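Local coordinates for protein homoserine O-acetyltransferase (Bacillus anthracis str. 'Ames Ancestor', PDB 3I1I) that probably transfers the acetyl group of acetyl-CoA to the hydroxyl of homoserine, an early step of methionine biosynthesis, through an alpha/beta-hydrolase fold, at residues A[92-97]-A[130-135]; A[26-31]-A[105-110]. All coordinates share one frame; numbering follows the deposited sequence.

Contact 1: A[92-97]-A[130-135]; sequences DNLCNV and LDVARM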
ATOM      1  N   ASP A  92       1.329  12.871  25.609  1.00 23.09           N
ATOM      2  CA  ASP A  92       0.654  12.519  24.373  1.00 23.33           C
ATOM      3  C   ASP A  92       1.136  13.419  23.207  1.00 23.30           C
ATOM      4  O   ASP A  92       1.162  14.624  23.331  1.00 23.50           O
ATOM      5  CB  ASP A  92      -0.864  12.734  24.475  1.00 23.71           C
ATOM      6  CG  ASP A  92      -1.553  11.852  25.505  1.00 23.58           C
ATOM      7  OD1 ASP A  92      -1.200  10.662  25.662  1.00 21.19           O
ATOM      8  OD2 ASP A  92      -2.515  12.379  26.114  1.00 24.48           O
ATOM      9  N   ASN A  93       1.438  12.824  22.060  1.00 22.91           N
ATOM     10  CA  ASN A  93       1.840  13.564  20.884  1.00 22.54           C
ATOM     11  C   ASN A  93       0.662  14.291  20.233  1.00 22.59           C
ATOM     12  O   ASN A  93      -0.500  13.841  20.325  1.00 22.07           O
ATOM     13  CB  ASN A  93       2.474  12.607  19.883  1.00 22.26           C
ATOM     14  CG  ASN A  93       3.720  11.979  20.395  1.00 22.35           C
ATOM     15  OD1 ASN A  93       4.342  12.476  21.334  1.00 24.09           O
ATOM     16  ND2 ASN A  93       4.131  10.878  19.768  1.00 22.06           N
ATOM     17  N   LEU A  94       0.948  15.418  19.588  1.00 22.55           N
ATOM     18  CA  LEU A  94      -0.033  16.041  18.666  1.00 23.70           C
ATOM     19  C   LEU A  94      -0.641  15.012  17.642  1.00 23.09           C
ATOM     20  O   LEU A  94       0.033  14.053  17.234  1.00 22.16           O
ATOM     21  CB  LEU A  94       0.641  17.157  17.850  1.00 24.45           C
ATOM     22  CG  LEU A  94       0.908  18.557  18.413  1.00 26.41           C
ATOM     23  CD1 LEU A  94       1.832  19.293  17.423  1.00 25.99           C
ATOM     24  CD2 LEU A  94      -0.429  19.311  18.621  1.00 25.16           C
ATOM     25  N   CYS A  95      -1.889  15.239  17.250  1.00 22.46           N
ATOM     26  CA  CYS A  95      -2.617  14.349  16.362  1.00 23.12           C
ATOM     27  C   CYS A  95      -2.581  12.871  16.788  1.00 24.03           C
ATOM     28  O   CYS A  95      -2.539  11.970  15.927  1.00 22.95           O
ATOM     29  CB  CYS A  95      -2.074  14.465  14.952  1.00 23.50           C
ATOM     30  SG  CYS A  95      -2.139  16.143  14.330  1.00 23.29           S
ATOM     31  N   ASN A  96      -2.622  12.625  18.104  1.00 24.35           N
ATOM     32  CA  ASN A  96      -2.577  11.269  18.599  1.00 25.26           C
ATOM     33  C   ASN A  96      -3.658  10.487  17.877  1.00 26.24           C
ATOM     34  O   ASN A  96      -4.784  10.976  17.751  1.00 27.18           O
ATOM     35  CB  ASN A  96      -2.791  11.217  20.109  1.00 24.23           C
ATOM     36  CG  ASN A  96      -2.527   9.840  20.674  1.00 24.93           C
ATOM     37  OD1 ASN A  96      -3.367   8.949  20.568  1.00 21.98           O
ATOM     38  ND2 ASN A  96      -1.361   9.659  21.300  1.00 24.21           N
ATOM     39  N   VAL A  97      -3.328   9.301  17.389  1.00 27.24           N
ATOM     40  CA  VAL A  97      -4.270   8.560  16.547  1.00 28.87           C
ATOM     41  C   VAL A  97      -5.406   7.937  17.349  1.00 30.84           C
ATOM     42  O   VAL A  97      -6.527   7.793  16.840  1.00 31.73           O
ATOM     43  CB  VAL A  97      -3.573   7.478  15.675  1.00 28.73           C
ATOM     44  CG1 VAL A  97      -2.459   8.115  14.884  1.00 27.36           C
ATOM     45  CG2 VAL A  97      -3.066   6.314  16.532  1.00 27.05           C
ATOM     46  N   LEU A 130       9.554  18.031  15.850  1.00 24.02           N
ATOM     47  CA  LEU A 130      10.125  19.189  16.521  1.00 23.55           C
ATOM     48  C   LEU A 130       9.015  19.997  17.225  1.00 23.20           C
ATOM     49  O   LEU A 130       9.218  20.464  18.367  1.00 23.52           O
ATOM     50  CB  LEU A 130      10.938  20.027  15.576  1.00 23.06           C
ATOM     51  CG  LEU A 130      11.502  21.337  16.124  1.00 23.95           C
ATOM     52  CD1 LEU A 130      12.211  21.136  17.455  1.00 20.59           C
ATOM     53  CD2 LEU A 130      12.433  21.961  15.028  1.00 20.63           C
ATOM     54  N   ASP A 131       7.842  20.109  16.597  1.00 22.47           N
ATOM     55  CA  ASP A 131       6.694  20.759  17.266  1.00 22.07           C
ATOM     56  C   ASP A 131       6.362  20.081  18.581  1.00 22.41           C
ATOM     57  O   ASP A 131       6.139  20.764  19.579  1.00 22.53           O
ATOM     58  CB  ASP A 131       5.469  20.778  16.388  1.00 21.98           C
ATOM     59  CG  ASP A 131       5.602  21.756  15.236  1.00 22.40           C
ATOM     60  OD1 ASP A 131       5.905  22.924  15.527  1.00 25.34           O
ATOM     61  OD2 ASP A 131       5.418  21.370  14.054  1.00 22.14           O
ATOM     62  N   VAL A 132       6.418  18.743  18.605  1.00 21.63           N
ATOM     63  CA  VAL A 132       6.144  18.006  19.818  1.00 21.25           C
ATOM     64  C   VAL A 132       7.213  18.290  20.918  1.00 22.14           C
ATOM     65  O   VAL A 132       6.873  18.495  22.093  1.00 22.23           O
ATOM     66  CB  VAL A 132       5.954  16.490  19.552  1.00 21.44           C
ATOM     67  CG1 VAL A 132       5.904  15.710  20.867  1.00 17.68           C
ATOM     68  CG2 VAL A 132       4.669  16.236  18.667  1.00 19.76           C
ATOM     69  N   ALA A 133       8.475  18.330  20.519  1.00 21.95           N
ATOM     70  CA  ALA A 133       9.572  18.640  21.406  1.00 22.18           C
ATOM     71  C   ALA A 133       9.408  20.088  21.964  1.00 23.20           C
ATOM     72  O   ALA A 133       9.633  20.324  23.148  1.00 23.34           O
ATOM     73  CB  ALA A 133      10.913  18.466  20.656  1.00 20.54           C
ATOM     74  N   ARG A 134       8.986  21.041  21.136  1.00 24.11           N
ATOM     75  CA  ARG A 134       8.801  22.412  21.632  1.00 25.69           C
ATOM     76  C   ARG A 134       7.672  22.490  22.670  1.00 25.79           C
ATOM     77  O   ARG A 134       7.814  23.167  23.683  1.00 25.70           O
ATOM     78  CB  ARG A 134       8.541  23.403  20.505  1.00 26.38           C
ATOM     79  CG  ARG A 134       9.641  23.408  19.408  1.00 28.93           C
ATOM     80  CD  ARG A 134      10.189  24.788  19.260  1.00 34.32           C
ATOM     81  NE  ARG A 134      11.155  24.971  18.163  1.00 37.43           N
ATOM     82  CZ  ARG A 134      12.487  25.007  18.305  1.00 38.35           C
ATOM     83  NH1 ARG A 134      13.086  24.826  19.500  1.00 37.74           N
ATOM     84  NH2 ARG A 134      13.230  25.213  17.226  1.00 38.72           N
HETATM   85  N   MSE A 135       6.582  21.759  22.443  1.00 26.05           N
HETATM   86  CA  MSE A 135       5.524  21.731  23.409  1.00 26.66           C
HETATM   87  C   MSE A 135       5.968  21.075  24.708  1.00 26.52           C
HETATM   88  O   MSE A 135       5.764  21.643  25.759  1.00 27.49           O
HETATM   89  CB  MSE A 135       4.310  21.035  22.858  1.00 27.12           C
HETATM   90  CG  MSE A 135       3.562  21.913  21.886  1.00 30.78           C
HETATM   91 SE   MSE A 135       2.249  20.843  20.937  0.65 35.97          SE
HETATM   92  CE  MSE A 135       1.270  20.141  22.500  1.00 28.04           C
TER
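Residues 92-97 leave the end of strand 87-91 as an irregular chain that folds into a type II beta turn from N93 to N96, whose start lies against helix 129-142. The backbones come nearest at N93 and V132, whose CA atoms are 6.3 Å apart, and no hydrogen bond joins the two segments. L94, at the second position of the turn, carries the contact. Its CG stands anti to its carbonyl carbon (chi1 -79°), which sends the isobutyl fork toward the helix. The selenium of M135 sits at the branch point of that fork, with SE 3.7 Å from L94 CG and 3.9 Å from both L94 CD1 and L94 CD2. M135 CG is likewise anti to its carbonyl carbon (chi1 -76°) and the chain runs extended to SE (chi2 168°), the two side chains crossing obliquely. One turn earlier on the helix, D131 offers its CB to L94 CD1 at 4.1 Å, while its carboxylate is held by E20 N and Y17 OH. V132 fills the middle: its CG2 lies 3.9 Å from L94 N, and its CG1 touches N93 OD1 at 3.6 Å, the two side chains crossing at about a right angle. M29 of strand 24-34 packs on both V132 and M135, and F19 on L94, so the apolar patch is buried. The N93 side chain lies near, without touching, the probable nucleophile elbow around S155. Loop and helix belong to the connection from strand 87-91 to strand 150-154, a beta-alpha-beta crossover of the alpha/beta-hydrolase fold that passes the intervening strand 44-48.

Contact 2: A[26-31]-A[105-110]; sequences PVQMGY and ITTGPK. With ACT (acetate ion), chain D.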
ATOM      1  N   PRO A  26      -4.427  27.374  19.732  1.00 26.81           N
ATOM      2  CA  PRO A  26      -4.376  26.736  21.052  1.00 26.25           C
ATOM      3  C   PRO A  26      -4.145  25.214  20.954  1.00 26.11           C
ATOM      4  O   PRO A  26      -4.708  24.542  20.080  1.00 24.44           O
ATOM      5  CB  PRO A  26      -5.779  27.015  21.662  1.00 25.87           C
ATOM      6  CG  PRO A  26      -6.384  28.095  20.837  1.00 26.27           C
ATOM      7  CD  PRO A  26      -5.714  28.062  19.484  1.00 27.15           C
ATOM      8  N   VAL A  27      -3.367  24.688  21.890  1.00 26.00           N
ATOM      9  CA  VAL A  27      -3.087  23.260  21.960  1.00 26.24           C
ATOM     10  C   VAL A  27      -3.189  22.765  23.404  1.00 26.98           C
ATOM     11  O   VAL A  27      -3.006  23.536  24.341  1.00 27.45           O
ATOM     12  CB  VAL A  27      -1.652  22.961  21.440  1.00 26.09           C
ATOM     13  CG1 VAL A  27      -1.484  23.419  19.965  1.00 25.01           C
ATOM     14  CG2 VAL A  27      -0.663  23.635  22.301  1.00 23.61           C
ATOM     15  N   GLN A  28      -3.471  21.478  23.560  1.00 27.04           N
ATOM     16  CA  GLN A  28      -3.412  20.791  24.848  1.00 27.18           C
ATOM     17  C   GLN A  28      -2.635  19.494  24.647  1.00 27.05           C
ATOM     18  O   GLN A  28      -2.493  19.013  23.537  1.00 26.51           O
ATOM     19  CB  GLN A  28      -4.802  20.455  25.356  1.00 27.33           C
ATOM     20  CG  GLN A  28      -5.641  19.705  24.309  1.00 30.16           C
ATOM     21  CD  GLN A  28      -7.012  19.253  24.795  1.00 31.22           C
ATOM     22  OE1 GLN A  28      -7.514  19.731  25.805  1.00 32.17           O
ATOM     23  NE2 GLN A  28      -7.606  18.290  24.074  1.00 29.98           N
HETATM   24  N   MSE A  29      -2.188  18.917  25.753  1.00 26.86           N
HETATM   25  CA  MSE A  29      -1.310  17.787  25.742  1.00 26.12           C
HETATM   26  C   MSE A  29      -1.472  17.004  27.034  1.00 25.00           C
HETATM   27  O   MSE A  29      -1.184  17.506  28.107  1.00 24.32           O
HETATM   28  CB  MSE A  29       0.124  18.281  25.608  1.00 26.55           C
HETATM   29  CG  MSE A  29       1.141  17.179  25.331  1.00 28.54           C
HETATM   30 SE   MSE A  29       2.953  17.915  25.341  0.65 32.23          SE
HETATM   31  CE  MSE A  29       3.587  17.236  23.701  1.00 37.69           C
ATOM     32  N   GLY A  30      -1.898  15.756  26.941  1.00 23.88           N
ATOM     33  CA  GLY A  30      -1.983  14.941  28.141  1.00 23.91           C
ATOM     34  C   GLY A  30      -0.610  14.523  28.584  1.00 23.12           C
ATOM     35  O   GLY A  30       0.289  14.489  27.788  1.00 23.71           O
ATOM     36  N   TYR A  31      -0.428  14.212  29.853  1.00 22.95           N
ATOM     37  CA  TYR A  31       0.833  13.612  30.277  1.00 22.85           C
ATOM     38  C   TYR A  31       0.640  12.871  31.573  1.00 22.92           C
ATOM     39  O   TYR A  31      -0.433  12.933  32.177  1.00 23.49           O
ATOM     40  CB  TYR A  31       1.940  14.651  30.445  1.00 23.19           C
ATOM     41  CG  TYR A  31       1.765  15.625  31.589  1.00 23.81           C
ATOM     42  CD1 TYR A  31       2.417  15.433  32.784  1.00 23.95           C
ATOM     43  CD2 TYR A  31       0.987  16.776  31.452  1.00 25.22           C
ATOM     44  CE1 TYR A  31       2.266  16.326  33.841  1.00 25.11           C
ATOM     45  CE2 TYR A  31       0.851  17.704  32.513  1.00 25.84           C
ATOM     46  CZ  TYR A  31       1.486  17.468  33.699  1.00 25.92           C
ATOM     47  OH  TYR A  31       1.369  18.346  34.764  1.00 27.39           O
ATOM     48  N   ILE A 105      -5.260  12.969  25.661  1.00 26.56           N
ATOM     49  CA  ILE A 105      -5.547  14.400  25.522  1.00 26.01           C
ATOM     50  C   ILE A 105      -4.587  15.002  24.495  1.00 26.43           C
ATOM     51  O   ILE A 105      -3.379  15.067  24.721  1.00 25.86           O
ATOM     52  CB  ILE A 105      -5.419  15.152  26.905  1.00 26.59           C
ATOM     53  CG1 ILE A 105      -6.415  14.560  27.924  1.00 26.70           C
ATOM     54  CG2 ILE A 105      -5.619  16.662  26.734  1.00 21.40           C
ATOM     55  CD1 ILE A 105      -5.975  14.688  29.401  1.00 28.25           C
ATOM     56  N   THR A 106      -5.140  15.435  23.365  1.00 26.65           N
ATOM     57  CA  THR A 106      -4.338  15.786  22.196  1.00 26.68           C
ATOM     58  C   THR A 106      -4.974  16.965  21.482  1.00 26.48           C
ATOM     59  O   THR A 106      -6.118  17.306  21.766  1.00 26.43           O
ATOM     60  CB  THR A 106      -4.252  14.600  21.197  1.00 26.58           C
ATOM     61  OG1 THR A 106      -3.152  14.812  20.309  1.00 27.71           O
ATOM     62  CG2 THR A 106      -5.540  14.435  20.375  1.00 25.09           C
ATOM     63  N   THR A 107      -4.223  17.574  20.576  1.00 25.70           N
ATOM     64  CA  THR A 107      -4.795  18.500  19.608  1.00 26.30           C
ATOM     65  C   THR A 107      -4.513  18.003  18.203  1.00 25.78           C
ATOM     66  O   THR A 107      -3.395  17.647  17.890  1.00 25.02           O
ATOM     67  CB  THR A 107      -4.231  19.922  19.776  1.00 26.64           C
ATOM     68  OG1 THR A 107      -4.394  20.309  21.140  1.00 28.23           O
ATOM     69  CG2 THR A 107      -4.966  20.911  18.862  1.00 25.57           C
ATOM     70  N   GLY A 108      -5.554  17.964  17.380  1.00 26.14           N
ATOM     71  CA  GLY A 108      -5.491  17.373  16.052  1.00 25.85           C
ATOM     72  C   GLY A 108      -6.739  17.651  15.218  1.00 26.24           C
ATOM     73  O   GLY A 108      -7.562  18.518  15.571  1.00 25.17           O
ATOM     74  N   PRO A 109      -6.888  16.927  14.096  1.00 26.33           N
ATOM     75  CA  PRO A 109      -7.969  17.179  13.178  1.00 26.73           C
ATOM     76  C   PRO A 109      -9.357  16.943  13.752  1.00 27.01           C
ATOM     77  O   PRO A 109     -10.321  17.497  13.224  1.00 26.40           O
ATOM     78  CB  PRO A 109      -7.704  16.207  12.013  1.00 27.40           C
ATOM     79  CG  PRO A 109      -6.358  15.667  12.214  1.00 27.17           C
ATOM     80  CD  PRO A 109      -5.991  15.858  13.628  1.00 26.65           C
ATOM     81  N   LYS A 110      -9.474  16.129  14.797  1.00 27.74           N
ATOM     82  CA  LYS A 110     -10.752  15.999  15.478  1.00 29.04           C
ATOM     83  C   LYS A 110     -11.067  17.138  16.423  1.00 29.31           C
ATOM     84  O   LYS A 110     -12.223  17.257  16.865  1.00 30.86           O
ATOM     85  CB  LYS A 110     -10.849  14.694  16.266  1.00 29.45           C
ATOM     86  CG  LYS A 110     -11.276  13.472  15.458  1.00 32.82           C
ATOM     87  CD  LYS A 110     -12.675  13.640  14.787  1.00 37.24           C
ATOM     88  CE  LYS A 110     -12.814  12.796  13.481  1.00 39.56           C
ATOM     89  NZ  LYS A 110     -13.741  13.370  12.405  1.00 40.33           N
TER
HETATM   90  C   ACT D 503      -7.867  22.400  21.816  1.00 60.56           C
HETATM   91  O   ACT D 503      -8.377  23.045  20.856  1.00 60.32           O
HETATM   92  OXT ACT D 503      -7.701  21.167  21.603  1.00 60.21           O
HETATM   93  CH3 ACT D 503      -7.478  23.047  23.127  1.00 59.83           C
HETATM   94  O   HOH W   1      -1.150  16.897  21.798  1.00 41.74           O
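Q28 and T107 reach across to each other's segment at the point where strand 24-34 meets the incoming chain 105-107, which runs roughly antiparallel to it. Q28 has its CG in the crowded position between backbone N and carbonyl carbon (chi1 52°), and from there the chain extends so that the amide comes over the neighbouring segment. Its NE2 donates to T106 O at 2.9 Å along an almost straight bond (174°), with the acceptor in the amide plane but the donor above the plane of the carbonyl. Across this amide, at about a right angle, lies I105, whose CG2 methyl presses on Q28 CD at 3.5 Å. T107 answers from the other segment: OG1, anti to its own carbonyl carbon, accepts the backbone N-H of Q28 at 2.8 Å and nearly straight (168°), a side-chain hydroxyl standing in for a backbone carbonyl. T107 CG2 lies 3.8 Å from P26 O, and an acetate, probably from the crystallisation liquor, lies beside this methyl and Q28 CG. Farther along the strand, G30 N donates to I105 O at 2.8 Å, again from above the carbonyl plane, and I105 CB rests 3.7 Å from G30 CA. A water bridges the two backbones, donating to Q28 O and weakly accepting from T107 N. Strand 10-18 pairs with one edge of strand 24-34; on the other, residues 105-107 take up the place beyond the end of strand 87-91, bound by one backbone hydrogen bond and two that use a side chain, at the N-terminal end of the alpha/beta-hydrolase sheet.

From the N terminus the chain first supplies residues 26-31 on strand 24-34, then 92-97 just after strand 87-91, then 105-110, and last 130-135 on helix 129-142. Contact 2 closes the long excursion from 31 to 105, and contact 1 the shorter one from 97 to 130. Their segments alternate, so the two closures cross. Their centres lie 8 Å apart and they join directly: T106 OG1 is 2.8 Å from N93 O, and I105 N is 2.8 Å from D92 OD2, both probable hydrogen bonds. Together they tie strand 24-34, the loop after strand 87-91 and helix 129-142 into one compact region.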